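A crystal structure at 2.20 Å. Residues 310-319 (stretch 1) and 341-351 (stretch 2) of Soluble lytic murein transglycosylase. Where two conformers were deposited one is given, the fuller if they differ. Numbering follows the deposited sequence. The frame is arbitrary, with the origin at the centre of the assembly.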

# COMPACT_ATOMS: atom_id res chain seq x y z
N THR A 310 -20.42 2.56 -0.17
CA THR A 310 -21.03 3.88 -0.08
C THR A 310 -20.38 4.83 -1.07
O THR A 310 -21.07 5.60 -1.75
CB THR A 310 -20.88 4.44 1.33
OG1 THR A 310 -21.46 3.51 2.25
CG2 THR A 310 -21.58 5.76 1.46
N GLU A 311 -19.05 4.79 -1.16
CA GLU A 311 -18.33 5.70 -2.05
C GLU A 311 -18.61 5.36 -3.51
O GLU A 311 -18.72 6.27 -4.35
CB GLU A 311 -16.83 5.64 -1.75
CG GLU A 311 -16.41 6.22 -0.41
CD GLU A 311 -14.91 6.52 -0.32
OE1 GLU A 311 -14.10 5.59 -0.51
OE2 GLU A 311 -14.54 7.69 -0.03
N TRP A 312 -18.71 4.08 -3.84
CA TRP A 312 -18.94 3.73 -5.24
C TRP A 312 -20.38 3.92 -5.63
O TRP A 312 -20.68 4.23 -6.79
CB TRP A 312 -18.44 2.32 -5.54
CG TRP A 312 -17.08 2.49 -6.00
CD1 TRP A 312 -15.93 2.33 -5.28
CD2 TRP A 312 -16.68 2.95 -7.29
NE1 TRP A 312 -14.83 2.66 -6.05
CE2 TRP A 312 -15.27 3.05 -7.29
CE3 TRP A 312 -17.39 3.31 -8.45
CZ2 TRP A 312 -14.55 3.45 -8.41
CZ3 TRP A 312 -16.67 3.73 -9.57
CH2 TRP A 312 -15.26 3.78 -9.54
N ARG A 313 -21.29 3.80 -4.68
CA ARG A 313 -22.67 4.22 -4.91
C ARG A 313 -22.74 5.70 -5.23
O ARG A 313 -23.42 6.12 -6.17
CB ARG A 313 -23.52 3.89 -3.67
CG ARG A 313 -25.00 3.77 -3.97
CD ARG A 313 -25.88 3.85 -2.72
NE ARG A 313 -25.61 2.79 -1.77
CZ ARG A 313 -26.31 2.59 -0.65
NH1 ARG A 313 -25.98 1.60 0.15
NH2 ARG A 313 -27.34 3.37 -0.36
N THR A 314 -22.00 6.53 -4.47
CA THR A 314 -22.00 7.97 -4.74
C THR A 314 -21.26 8.30 -6.04
O THR A 314 -21.73 9.13 -6.83
CB THR A 314 -21.37 8.77 -3.59
OG1 THR A 314 -21.86 8.28 -2.32
CG2 THR A 314 -21.74 10.25 -3.71
N ARG A 315 -20.12 7.64 -6.28
CA ARG A 315 -19.38 7.86 -7.52
C ARG A 315 -20.23 7.53 -8.73
O ARG A 315 -20.25 8.27 -9.72
CB ARG A 315 -18.10 7.02 -7.51
CG ARG A 315 -16.99 7.61 -6.64
CD ARG A 315 -15.79 6.68 -6.44
NE ARG A 315 -14.79 7.40 -5.67
CZ ARG A 315 -14.01 6.87 -4.74
NH1 ARG A 315 -14.07 5.58 -4.46
NH2 ARG A 315 -13.15 7.65 -4.09
N LEU A 316 -20.97 6.42 -8.66
CA LEU A 316 -21.79 6.00 -9.78
C LEU A 316 -22.89 7.02 -10.05
O LEU A 316 -23.16 7.36 -11.21
CB LEU A 316 -22.37 4.61 -9.50
CG LEU A 316 -23.30 3.98 -10.54
CD1 LEU A 316 -22.67 3.97 -11.93
CD2 LEU A 316 -23.65 2.56 -10.14
N LEU A 317 -23.52 7.54 -9.00
CA LEU A 317 -24.53 8.58 -9.20
C LEU A 317 -23.91 9.80 -9.88
O LEU A 317 -24.54 10.41 -10.75
CB LEU A 317 -25.16 8.97 -7.86
CG LEU A 317 -26.06 7.89 -7.25
CD1 LEU A 317 -26.33 8.16 -5.78
CD2 LEU A 317 -27.38 7.80 -8.06
N LEU A 318 -22.69 10.15 -9.50
CA LEU A 318 -22.01 11.28 -10.13
C LEU A 318 -21.71 10.97 -11.60
O LEU A 318 -21.90 11.82 -12.47
CB LEU A 318 -20.72 11.61 -9.38
CG LEU A 318 -20.83 12.14 -7.94
CD1 LEU A 318 -19.43 12.16 -7.35
CD2 LEU A 318 -21.44 13.53 -7.86
N ARG A 319 -21.24 9.76 -11.89
CA ARG A 319 -21.00 9.41 -13.29
C ARG A 319 -22.29 9.47 -14.09
O ARG A 319 -22.27 9.79 -15.28
CB ARG A 319 -20.37 8.02 -13.40
CG ARG A 319 -19.87 7.68 -14.81
CD ARG A 319 -18.47 8.21 -15.08
NE ARG A 319 -17.96 7.66 -16.33
CZ ARG A 319 -16.67 7.59 -16.67
NH1 ARG A 319 -15.74 8.03 -15.84
NH2 ARG A 319 -16.33 7.09 -17.83
N SER A 341 -12.05 15.53 3.06
CA SER A 341 -12.13 16.61 2.08
C SER A 341 -12.84 16.15 0.81
O SER A 341 -13.52 16.95 0.16
CB SER A 341 -10.73 17.11 1.75
OG SER A 341 -9.89 16.01 1.43
N ARG A 342 -12.71 14.86 0.46
CA ARG A 342 -13.39 14.31 -0.71
C ARG A 342 -14.91 14.52 -0.63
O ARG A 342 -15.52 15.10 -1.54
CB ARG A 342 -13.06 12.82 -0.85
CG ARG A 342 -13.89 12.14 -1.93
CD ARG A 342 -13.61 10.67 -2.00
NE ARG A 342 -12.21 10.42 -2.36
CZ ARG A 342 -11.44 9.58 -1.68
NH1 ARG A 342 -11.93 8.94 -0.63
NH2 ARG A 342 -10.18 9.40 -2.06
N TRP A 343 -15.53 14.04 0.43
CA TRP A 343 -16.99 14.11 0.43
C TRP A 343 -17.51 15.46 0.88
O TRP A 343 -18.66 15.80 0.54
CB TRP A 343 -17.59 12.96 1.25
CG TRP A 343 -17.19 11.69 0.61
CD1 TRP A 343 -16.36 10.71 1.11
CD2 TRP A 343 -17.51 11.30 -0.73
NE1 TRP A 343 -16.17 9.73 0.16
CE2 TRP A 343 -16.88 10.07 -0.97
CE3 TRP A 343 -18.30 11.87 -1.74
CZ2 TRP A 343 -17.00 9.39 -2.18
CZ3 TRP A 343 -18.41 11.21 -2.94
CH2 TRP A 343 -17.76 9.98 -3.15
N ARG A 344 -16.71 16.26 1.58
CA ARG A 344 -17.07 17.66 1.75
C ARG A 344 -17.08 18.36 0.40
O ARG A 344 -17.99 19.14 0.09
CB ARG A 344 -16.12 18.36 2.72
CG ARG A 344 -16.35 18.02 4.19
CD ARG A 344 -15.50 18.86 5.12
NE ARG A 344 -14.17 18.26 5.23
CZ ARG A 344 -13.03 18.94 5.39
NH1 ARG A 344 -13.04 20.26 5.46
NH2 ARG A 344 -11.89 18.26 5.48
N TYR A 345 -16.09 18.06 -0.45
CA TYR A 345 -16.10 18.64 -1.78
C TYR A 345 -17.31 18.18 -2.56
O TYR A 345 -18.01 19.00 -3.17
CB TYR A 345 -14.82 18.31 -2.56
CG TYR A 345 -14.94 18.80 -3.99
CD1 TYR A 345 -14.81 20.17 -4.29
CD2 TYR A 345 -15.24 17.91 -5.02
CE1 TYR A 345 -14.96 20.64 -5.58
CE2 TYR A 345 -15.38 18.36 -6.33
CZ TYR A 345 -15.24 19.73 -6.59
OH TYR A 345 -15.38 20.19 -7.89
N TRP A 346 -17.57 16.87 -2.60
CA TRP A 346 -18.64 16.40 -3.47
C TRP A 346 -20.02 16.78 -2.94
O TRP A 346 -20.94 16.97 -3.74
CB TRP A 346 -18.50 14.90 -3.73
CG TRP A 346 -17.44 14.66 -4.79
CD1 TRP A 346 -16.21 14.08 -4.61
CD2 TRP A 346 -17.49 15.07 -6.17
NE1 TRP A 346 -15.51 14.07 -5.80
CE2 TRP A 346 -16.27 14.68 -6.77
CE3 TRP A 346 -18.44 15.73 -6.95
CZ2 TRP A 346 -15.98 14.93 -8.12
CZ3 TRP A 346 -18.17 15.97 -8.31
CH2 TRP A 346 -16.95 15.57 -8.88
N GLN A 347 -20.18 16.98 -1.63
CA GLN A 347 -21.45 17.51 -1.15
C GLN A 347 -21.72 18.90 -1.72
O GLN A 347 -22.80 19.17 -2.25
CB GLN A 347 -21.47 17.55 0.38
CG GLN A 347 -22.72 18.25 0.89
CD GLN A 347 -22.92 18.06 2.38
OE1 GLN A 347 -22.80 19.00 3.15
NE2 GLN A 347 -23.21 16.83 2.79
N ALA A 348 -20.73 19.80 -1.62
CA ALA A 348 -20.87 21.13 -2.20
C ALA A 348 -21.08 21.06 -3.71
O ALA A 348 -21.95 21.75 -4.26
CB ALA A 348 -19.64 21.98 -1.86
N ARG A 349 -20.30 20.22 -4.40
CA ARG A 349 -20.32 20.22 -5.86
C ARG A 349 -21.58 19.57 -6.42
O ARG A 349 -22.15 20.06 -7.41
CB ARG A 349 -19.05 19.54 -6.41
CG ARG A 349 -19.03 19.36 -7.96
CD ARG A 349 -18.82 20.74 -8.61
NE ARG A 349 -18.87 20.69 -10.07
CZ ARG A 349 -19.15 21.72 -10.87
NH1 ARG A 349 -19.45 22.90 -10.38
NH2 ARG A 349 -19.16 21.54 -12.18
N SER A 350 -22.05 18.48 -5.81
CA SER A 350 -23.30 17.90 -6.28
C SER A 350 -24.47 18.84 -6.02
O SER A 350 -25.39 18.93 -6.84
CB SER A 350 -23.55 16.52 -5.64
OG SER A 350 -23.67 16.60 -4.23
N LEU A 351 -24.45 19.57 -4.89
CA LEU A 351 -25.49 20.57 -4.65
C LEU A 351 -25.47 21.65 -5.74
O LEU A 351 -26.51 22.02 -6.30
CB LEU A 351 -25.33 21.19 -3.25
CG LEU A 351 -26.42 22.19 -2.82
CD1 LEU A 351 -27.84 21.58 -2.95
CD2 LEU A 351 -26.22 22.74 -1.39

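Two helices, 310-319 and 341-351, run in roughly the same direction, with 30° between them. Their axes come no closer than 12.2 Å, so side chains make the contact.

The polar end centres on Glu311. Its CA-to-CB bond points sideways, but the extended chi2 (t) carries the carboxylate to the other helix. There OE2 takes two hydrogen bonds. Trp343 NE1 donates to Glu311 OE2 at 2.6 Å, short and nearly straight at 161°. Arg342 NH1 donates to Glu311 OE2 at 3.0 Å, with a more bent angle of 131°; this bond is part of a salt bridge. OE2 lies at the edge of both the indole and the guanidinium, near their planes; the indole N-H points at it well, the Arg342 N-H less directly.

Trp343 points toward the first helix with chi1 m. This lays its six-membered ring beside Thr314 and Arg315. Thr314 CG2 is 3.6 Å from Trp343 CZ3. Thr314 has chi1 m, which lets OG1 donate back to Thr310 O of its own helix at 2.9 Å and leaves the methyl for the indole.

Arg315 starts sideways. Its t chi2 and chi3 stretch the chain past the indole edge, where Arg315 CG lies 4.3 Å from Trp343 CH2. Arg315 NH2 then sits 3.4 Å from Arg342 NE, over one face of the Arg342 guanidinium. Both are donors, so no hydrogen bond forms. The nearby Glu311 carboxylate offsets the like charges: OE2 bridges to Arg342, and Glu311 OE1 makes a long salt bridge to Arg315 NH1 at 4.0 Å, through charge alone.

Farther along, the contact is apolar. Leu318 (m, t) points toward the second helix and sets CD1 over the face of Trp346, 3.9 Å from the six-membered ring centroid, a CH-pi contact. Leu318 CD2 lies 4.3 Å from Ser350 CB. Ser350, with chi1 p, turns OG back to Trp346 O at 2.8 Å.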